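Local coordinates for protein coenzyme A transferase (Yersinia pestis, PDB 3QLI) that probably transfers coenzyme A from an acyl-CoA donor to a carboxylate acceptor such as acetate, at residues R19-E24 with I194-V199; P52-A57 with A201-H206; I218-S223 with V413-A418. One frame throughout, in Å; residues are numbered along the deposited sequence.

Interaction 1 (R19-E24 with I194-V199)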
# COMPACT_ATOMS: atom_id res chain seq x y z
N ARG A 19 -39.58 -24.74 6.11
CA ARG A 19 -39.95 -24.87 7.51
C ARG A 19 -39.55 -26.23 8.05
O ARG A 19 -39.16 -26.36 9.21
CB ARG A 19 -41.44 -24.57 7.73
CG ARG A 19 -41.72 -23.08 7.69
CD ARG A 19 -43.20 -22.79 7.81
NE ARG A 19 -43.94 -23.36 6.69
CZ ARG A 19 -45.23 -23.16 6.48
NH1 ARG A 19 -45.92 -22.40 7.33
NH2 ARG A 19 -45.83 -23.72 5.44
N ALA A 20 -39.59 -27.25 7.20
CA ALA A 20 -39.11 -28.57 7.57
C ALA A 20 -37.60 -28.53 7.77
O ALA A 20 -37.07 -29.14 8.69
CB ALA A 20 -39.49 -29.60 6.50
N LEU A 21 -36.90 -27.80 6.90
CA LEU A 21 -35.45 -27.69 7.03
C LEU A 21 -35.10 -26.92 8.30
O LEU A 21 -34.18 -27.29 9.01
CB LEU A 21 -34.83 -27.00 5.81
CG LEU A 21 -34.94 -27.74 4.48
CD1 LEU A 21 -34.28 -26.95 3.34
CD2 LEU A 21 -34.33 -29.13 4.61
N TYR A 22 -35.86 -25.86 8.57
CA TYR A 22 -35.60 -25.03 9.75
C TYR A 22 -35.73 -25.87 11.02
O TYR A 22 -34.91 -25.77 11.94
CB TYR A 22 -36.58 -23.88 9.79
CG TYR A 22 -36.22 -22.74 10.72
CD1 TYR A 22 -35.57 -21.60 10.24
CD2 TYR A 22 -36.55 -22.78 12.07
CE1 TYR A 22 -35.26 -20.54 11.08
CE2 TYR A 22 -36.25 -21.72 12.92
CZ TYR A 22 -35.59 -20.61 12.42
OH TYR A 22 -35.28 -19.55 13.25
N ASP A 23 -36.77 -26.69 11.06
CA ASP A 23 -37.04 -27.50 12.24
C ASP A 23 -35.97 -28.57 12.43
O ASP A 23 -35.60 -28.88 13.56
CB ASP A 23 -38.43 -28.13 12.16
CG ASP A 23 -39.53 -27.08 12.09
OD1 ASP A 23 -39.51 -26.11 12.89
OD2 ASP A 23 -40.42 -27.22 11.23
N GLU A 24 -35.48 -29.13 11.33
CA GLU A 24 -34.39 -30.11 11.41
C GLU A 24 -33.09 -29.47 11.92
O GLU A 24 -32.37 -30.08 12.71
CB GLU A 24 -34.15 -30.76 10.05
CG GLU A 24 -35.38 -31.45 9.47
CD GLU A 24 -35.15 -31.94 8.05
OE1 GLU A 24 -36.13 -32.37 7.39
OE2 GLU A 24 -33.98 -31.91 7.59
N ILE A 194 -28.31 -15.44 2.87
CA ILE A 194 -27.86 -16.83 2.77
C ILE A 194 -29.04 -17.77 2.89
O ILE A 194 -29.81 -17.67 3.86
CB ILE A 194 -26.90 -17.21 3.91
CG1 ILE A 194 -25.95 -16.07 4.26
CG2 ILE A 194 -26.17 -18.53 3.57
CD1 ILE A 194 -24.98 -15.72 3.18
N HIS A 195 -29.18 -18.69 1.95
CA HIS A 195 -30.30 -19.61 1.97
C HIS A 195 -30.15 -20.69 3.05
O HIS A 195 -29.04 -21.12 3.35
CB HIS A 195 -30.47 -20.27 0.60
CG HIS A 195 -31.76 -21.00 0.44
ND1 HIS A 195 -31.84 -22.38 0.50
CD2 HIS A 195 -33.02 -20.55 0.25
CE1 HIS A 195 -33.10 -22.74 0.33
NE2 HIS A 195 -33.83 -21.65 0.18
N ILE A 196 -31.27 -21.14 3.61
CA ILE A 196 -31.23 -22.16 4.66
C ILE A 196 -30.50 -23.44 4.21
O ILE A 196 -29.89 -24.15 5.02
CB ILE A 196 -32.65 -22.48 5.19
CG1 ILE A 196 -32.59 -23.47 6.34
CG2 ILE A 196 -33.53 -23.00 4.06
CD1 ILE A 196 -33.87 -23.58 7.13
N SER A 197 -30.52 -23.72 2.91
CA SER A 197 -29.84 -24.90 2.40
C SER A 197 -28.32 -24.80 2.57
O SER A 197 -27.62 -25.80 2.44
CB SER A 197 -30.20 -25.15 0.92
OG SER A 197 -29.73 -24.11 0.09
N GLU A 198 -27.83 -23.61 2.89
CA GLU A 198 -26.41 -23.35 3.07
C GLU A 198 -26.03 -23.23 4.54
O GLU A 198 -24.88 -22.93 4.86
CB GLU A 198 -26.01 -22.05 2.38
CG GLU A 198 -25.39 -22.25 1.03
CD GLU A 198 -26.41 -22.40 -0.07
OE1 GLU A 198 -27.04 -21.38 -0.43
OE2 GLU A 198 -26.59 -23.53 -0.58
N VAL A 199 -27.00 -23.44 5.43
CA VAL A 199 -26.82 -23.28 6.86
C VAL A 199 -26.80 -24.67 7.49
O VAL A 199 -27.61 -25.53 7.15
CB VAL A 199 -27.96 -22.42 7.43
CG1 VAL A 199 -27.94 -22.41 8.96
CG2 VAL A 199 -27.90 -20.98 6.86
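The Tyr22 ring meets the end of Ile196 obliquely: the methyl CD1 of Ile196 lies 4.1 Å from Tyr22 CD1, beside the root of the ring. The other flat group, the imidazole of His195, carries Ile196 CG2 on one face, 3.7 Å above the plane and displaced from the ring centre, while CB of Ser197 sits in plane at its edge. Ile196 thus uses its two branches separately. Its longer branch stands anti to the backbone N (chi1 -176°) and is extended beyond, which drives CD1 against the helix backbone, 3.4 Å from Tyr22 N. There the methyl also touches both neighbouring beta carbons, lying 3.8 Å from Leu21 CB and equally near Tyr22 CB. The shorter branch, CG2, looks toward Leu21, whose CD1 stands 4.1 Å from it. In the fold, this is the N-terminal helix 18-25 packing on the short 3-10 turn that leads from strand 193-195 toward edge strand 201-204 of the parallel alpha/beta sheet. Phe157, Met151 and Ile202 also pack against Ile196, and the phenol OH of Tyr22 is hydrogen-bonded to Glu204. No hydrogen bond joins the two segments directly. Across the junction of strand and turn, His195 ND1 and Ser197 OG share a hydrogen bond of 2.8 Å.

Interaction 2 (P52-A57 with A201-H206)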
# COMPACT_ATOMS: atom_id res chain seq x y z
N PRO A 52 -23.88 -14.02 20.67
CA PRO A 52 -23.70 -14.19 22.12
C PRO A 52 -24.09 -15.55 22.67
O PRO A 52 -23.40 -16.04 23.56
CB PRO A 52 -24.61 -13.10 22.73
CG PRO A 52 -25.58 -12.73 21.62
CD PRO A 52 -24.75 -12.86 20.36
N ALA A 53 -25.15 -16.16 22.17
CA ALA A 53 -25.56 -17.45 22.73
C ALA A 53 -24.60 -18.57 22.32
O ALA A 53 -24.24 -19.44 23.12
CB ALA A 53 -27.00 -17.79 22.35
N LEU A 54 -24.17 -18.53 21.06
CA LEU A 54 -23.22 -19.51 20.54
C LEU A 54 -21.87 -19.34 21.23
O LEU A 54 -21.23 -20.32 21.59
CB LEU A 54 -23.06 -19.38 19.01
CG LEU A 54 -24.28 -19.81 18.19
CD1 LEU A 54 -24.09 -19.49 16.69
CD2 LEU A 54 -24.58 -21.30 18.37
N LEU A 55 -21.44 -18.10 21.41
CA LEU A 55 -20.14 -17.86 22.05
C LEU A 55 -20.16 -18.22 23.54
O LEU A 55 -19.16 -18.71 24.08
CB LEU A 55 -19.69 -16.41 21.84
CG LEU A 55 -19.36 -16.11 20.37
CD1 LEU A 55 -18.98 -14.64 20.23
CD2 LEU A 55 -18.24 -17.01 19.83
N LYS A 56 -21.28 -17.98 24.21
CA LYS A 56 -21.39 -18.42 25.60
C LYS A 56 -21.29 -19.94 25.68
O LYS A 56 -20.58 -20.49 26.54
CB LYS A 56 -22.69 -17.93 26.24
CG LYS A 56 -22.89 -18.43 27.67
CD LYS A 56 -24.21 -17.91 28.24
CE LYS A 56 -24.49 -18.52 29.61
NZ LYS A 56 -23.73 -17.82 30.68
N ALA A 57 -22.00 -20.63 24.79
CA ALA A 57 -22.00 -22.09 24.80
C ALA A 57 -20.61 -22.67 24.48
O ALA A 57 -20.18 -23.67 25.05
CB ALA A 57 -23.06 -22.63 23.82
N ALA A 201 -26.64 -25.34 11.01
CA ALA A 201 -27.39 -25.39 12.25
C ALA A 201 -27.86 -24.01 12.65
O ALA A 201 -27.23 -23.00 12.30
CB ALA A 201 -26.54 -26.00 13.37
N ILE A 202 -28.96 -23.97 13.39
CA ILE A 202 -29.62 -22.73 13.77
C ILE A 202 -29.94 -22.69 15.26
O ILE A 202 -30.46 -23.67 15.81
CB ILE A 202 -30.97 -22.60 13.04
CG1 ILE A 202 -30.76 -22.71 11.52
CG2 ILE A 202 -31.68 -21.30 13.45
CD1 ILE A 202 -32.04 -23.05 10.75
N VAL A 203 -29.61 -21.58 15.92
CA VAL A 203 -30.14 -21.32 17.25
C VAL A 203 -30.85 -19.97 17.20
O VAL A 203 -30.64 -19.20 16.25
CB VAL A 203 -29.04 -21.30 18.35
CG1 VAL A 203 -28.26 -22.61 18.33
CG2 VAL A 203 -28.09 -20.10 18.17
N GLU A 204 -31.69 -19.70 18.20
CA GLU A 204 -32.45 -18.45 18.25
C GLU A 204 -32.18 -17.75 19.57
O GLU A 204 -32.26 -18.36 20.64
CB GLU A 204 -33.95 -18.71 18.12
CG GLU A 204 -34.36 -19.31 16.77
CD GLU A 204 -35.79 -19.85 16.74
OE1 GLU A 204 -36.33 -20.24 17.80
OE2 GLU A 204 -36.37 -19.91 15.64
N ASN A 205 -31.85 -16.47 19.48
CA ASN A 205 -31.55 -15.66 20.65
C ASN A 205 -31.85 -14.20 20.35
O ASN A 205 -31.03 -13.50 19.74
CB ASN A 205 -30.08 -15.80 21.07
CG ASN A 205 -29.78 -15.12 22.40
OD1 ASN A 205 -30.53 -15.30 23.36
ND2 ASN A 205 -28.71 -14.34 22.46
N HIS A 206 -33.02 -13.74 20.78
CA HIS A 206 -33.47 -12.38 20.49
C HIS A 206 -33.07 -11.41 21.59
O HIS A 206 -33.67 -11.40 22.66
CB HIS A 206 -34.99 -12.35 20.33
CG HIS A 206 -35.50 -13.40 19.38
ND1 HIS A 206 -35.27 -13.34 18.02
CD2 HIS A 206 -36.23 -14.52 19.59
CE1 HIS A 206 -35.83 -14.38 17.43
NE2 HIS A 206 -36.42 -15.12 18.37
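Asn205 ND2 and the backbone N of Ala53, neighbours across the contact, both hydrogen-bond to OE2 of Glu179 on the adjoining strand, while the backbone N of Leu54 bonds to OE1 of the same carboxylate. One acidic side chain therefore joins the first turn of helix 52-63 to the amide just past the end of strand 201-204. The setting is the N-terminal alpha/beta domain, where a helix packs on a parallel six-stranded sheet, near one of its edge strands, 201-204. In this setting the carboxylate would probably be stabilised in its charged form by the start of the helix, where backbone N-H groups are available.

The contact has a polar end and an apolar end. At the polar end Asn205 reaches the helix because its CG stands anti to the backbone N (chi1 -172°), carrying the amide alongside the methyl of Ala53; both Asn205 ND2 and Asn205 CB are 3.9 Å from Ala53 CB. Pro52 meets the same amide through its ring, Pro52 CG lying 3.6 Å from Asn205 ND2, the two side chains crossing obliquely. These touches are van der Waals contacts, for no hydrogen bond runs directly between the two segments. Nearer the middle of the strand, Val203 points toward the helix and presents both methyls to Leu54. The leucine starts out past the strand, yet its branched end comes back to meet the valine. Ala32 packs on both residues, and Met145 and Ile177 extend the hydrophobic layer around Leu54 over neighbouring strands. Leu54 CD2 is wedged against the valine fork, 3.7 Å from Val203 CG2 and 3.9 Å from Val203 CG1.

Interaction 3 (I218-S223 with V413-A418)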
# COMPACT_ATOMS: atom_id res chain seq x y z
N ILE A 218 -14.83 16.60 22.07
CA ILE A 218 -13.90 17.53 22.68
C ILE A 218 -13.96 18.87 21.96
O ILE A 218 -14.47 18.95 20.83
CB ILE A 218 -12.45 16.98 22.71
CG1 ILE A 218 -11.95 16.70 21.29
CG2 ILE A 218 -12.38 15.72 23.55
CD1 ILE A 218 -10.58 16.04 21.25
N PRO A 219 -13.48 19.93 22.60
CA PRO A 219 -13.59 21.24 21.94
C PRO A 219 -12.94 21.26 20.55
O PRO A 219 -13.50 21.86 19.63
CB PRO A 219 -12.87 22.18 22.91
CG PRO A 219 -12.96 21.49 24.25
CD PRO A 219 -12.86 20.02 23.94
N GLU A 220 -11.77 20.64 20.40
CA GLU A 220 -11.02 20.70 19.14
C GLU A 220 -11.83 20.23 17.94
O GLU A 220 -11.54 20.61 16.81
CB GLU A 220 -9.72 19.91 19.21
CG GLU A 220 -8.74 20.44 20.24
CD GLU A 220 -8.88 19.76 21.59
OE1 GLU A 220 -10.02 19.64 22.09
OE2 GLU A 220 -7.85 19.35 22.16
N TYR A 221 -12.83 19.39 18.18
CA TYR A 221 -13.62 18.81 17.10
C TYR A 221 -14.46 19.85 16.38
O TYR A 221 -14.84 19.65 15.23
CB TYR A 221 -14.56 17.71 17.62
CG TYR A 221 -13.86 16.41 18.01
CD1 TYR A 221 -12.52 16.20 17.73
CD2 TYR A 221 -14.56 15.39 18.65
CE1 TYR A 221 -11.88 15.01 18.09
CE2 TYR A 221 -13.94 14.20 19.02
CZ TYR A 221 -12.60 14.02 18.74
OH TYR A 221 -11.99 12.83 19.10
N THR A 222 -14.78 20.95 17.06
CA THR A 222 -15.57 21.98 16.41
C THR A 222 -14.78 22.55 15.24
O THR A 222 -15.28 22.58 14.11
CB THR A 222 -15.99 23.10 17.37
OG1 THR A 222 -16.86 22.55 18.36
CG2 THR A 222 -16.72 24.21 16.62
N SER A 223 -13.55 22.98 15.49
CA SER A 223 -12.73 23.54 14.42
C SER A 223 -12.40 22.48 13.38
O SER A 223 -12.46 22.73 12.19
CB SER A 223 -11.42 24.10 14.98
OG SER A 223 -10.50 24.31 13.92
N VAL A 413 -5.15 17.15 9.02
CA VAL A 413 -5.94 18.22 9.64
C VAL A 413 -5.83 18.16 11.15
O VAL A 413 -5.92 17.08 11.73
CB VAL A 413 -7.42 18.11 9.27
CG1 VAL A 413 -8.28 19.07 10.14
CG2 VAL A 413 -7.62 18.38 7.77
N THR A 414 -5.63 19.32 11.78
CA THR A 414 -5.78 19.46 13.22
C THR A 414 -6.70 20.67 13.44
O THR A 414 -7.19 21.25 12.48
CB THR A 414 -4.43 19.71 13.96
OG1 THR A 414 -3.96 21.04 13.66
CG2 THR A 414 -3.35 18.68 13.58
N GLU A 415 -6.92 21.05 14.69
CA GLU A 415 -7.75 22.23 14.97
C GLU A 415 -7.12 23.52 14.43
O GLU A 415 -7.78 24.56 14.33
CB GLU A 415 -8.08 22.33 16.47
CG GLU A 415 -6.92 22.73 17.39
CD GLU A 415 -6.14 21.53 17.94
OE1 GLU A 415 -6.13 20.45 17.30
OE2 GLU A 415 -5.53 21.67 19.02
N PHE A 416 -5.85 23.45 14.04
CA PHE A 416 -5.16 24.64 13.48
C PHE A 416 -5.10 24.73 11.94
O PHE A 416 -4.51 25.66 11.39
CB PHE A 416 -3.77 24.79 14.09
CG PHE A 416 -3.80 24.94 15.59
CD1 PHE A 416 -4.35 26.08 16.17
CD2 PHE A 416 -3.34 23.93 16.41
CE1 PHE A 416 -4.40 26.22 17.55
CE2 PHE A 416 -3.37 24.07 17.79
CZ PHE A 416 -3.91 25.21 18.36
N GLY A 417 -5.72 23.78 11.25
CA GLY A 417 -5.82 23.92 9.80
C GLY A 417 -5.54 22.63 9.08
O GLY A 417 -5.62 21.57 9.68
N ALA A 418 -5.18 22.72 7.80
CA ALA A 418 -5.02 21.55 6.94
C ALA A 418 -3.77 21.70 6.07
O ALA A 418 -3.40 22.81 5.69
CB ALA A 418 -6.24 21.38 6.06
O HOH W 1 -5.45 19.65 20.93
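The aliphatic chain of Glu220 packs tightly on the side chain of Glu415, carboxylate included, whereas the charged oxygens are bridged by water. At the close part Glu220 CG is 3.6 Å from Glu415 CD, and Glu220 CB is 4.0 Å from Glu415 CB. Both chains bend at chi2 and run side by side in the same direction, yet their carboxylate planes are turned 83° from each other. The acidic ends stay separated: Glu220 OE2 and Glu415 OE2 are 4.5 Å apart. One water donates to both, at 2.7 Å from Glu220 OE2 and 2.8 Å from Glu415 OE2, which would ease the repulsion of like charges. Ser384 adds a hydrogen bond to the same Glu415 oxygen.

The strand side of the contact is a beta hairpin: strands 411-414 and 417-420 are joined by a type I turn from Thr414 to Gly417, lying against the start of helix 220-230 at the margin of the C-terminal alpha/beta sheet. The side chain of Glu220 is about 8 Å from that of Arg393, a CoA-binding residue. Thr414 OG1 accepts from Phe416 N, forming an ST turn. A direct bond reaches the hairpin from the helix: Ser223 OG, anti to its own N (chi1 165°), donates to Glu415 O at 2.8 Å, tilted 25° from the carbonyl plane. Glu415 CG lies over the centre of the Phe416 ring.

Overall arrangement
From the N terminus, helix 18-25 comes first, then helix 52-63; both find partners much later in the chain. Interaction 1 closes its loop at 194-199, and interaction 2 closes at 201-206 directly afterwards, so the two loops cross. Their segments also touch, through Tyr22 and strand 201-204, where Ile202 CD1 packs near Tyr22 and Ile196. Together they fasten the N-terminal helix and a sheet-covering helix at the edge of the N-terminal alpha/beta sheet. Interaction 3 opens only after both have closed, in series with them, and ties helix 220-230 to a hairpin of the second sheet, about 44 Å from interaction 2, centre to centre.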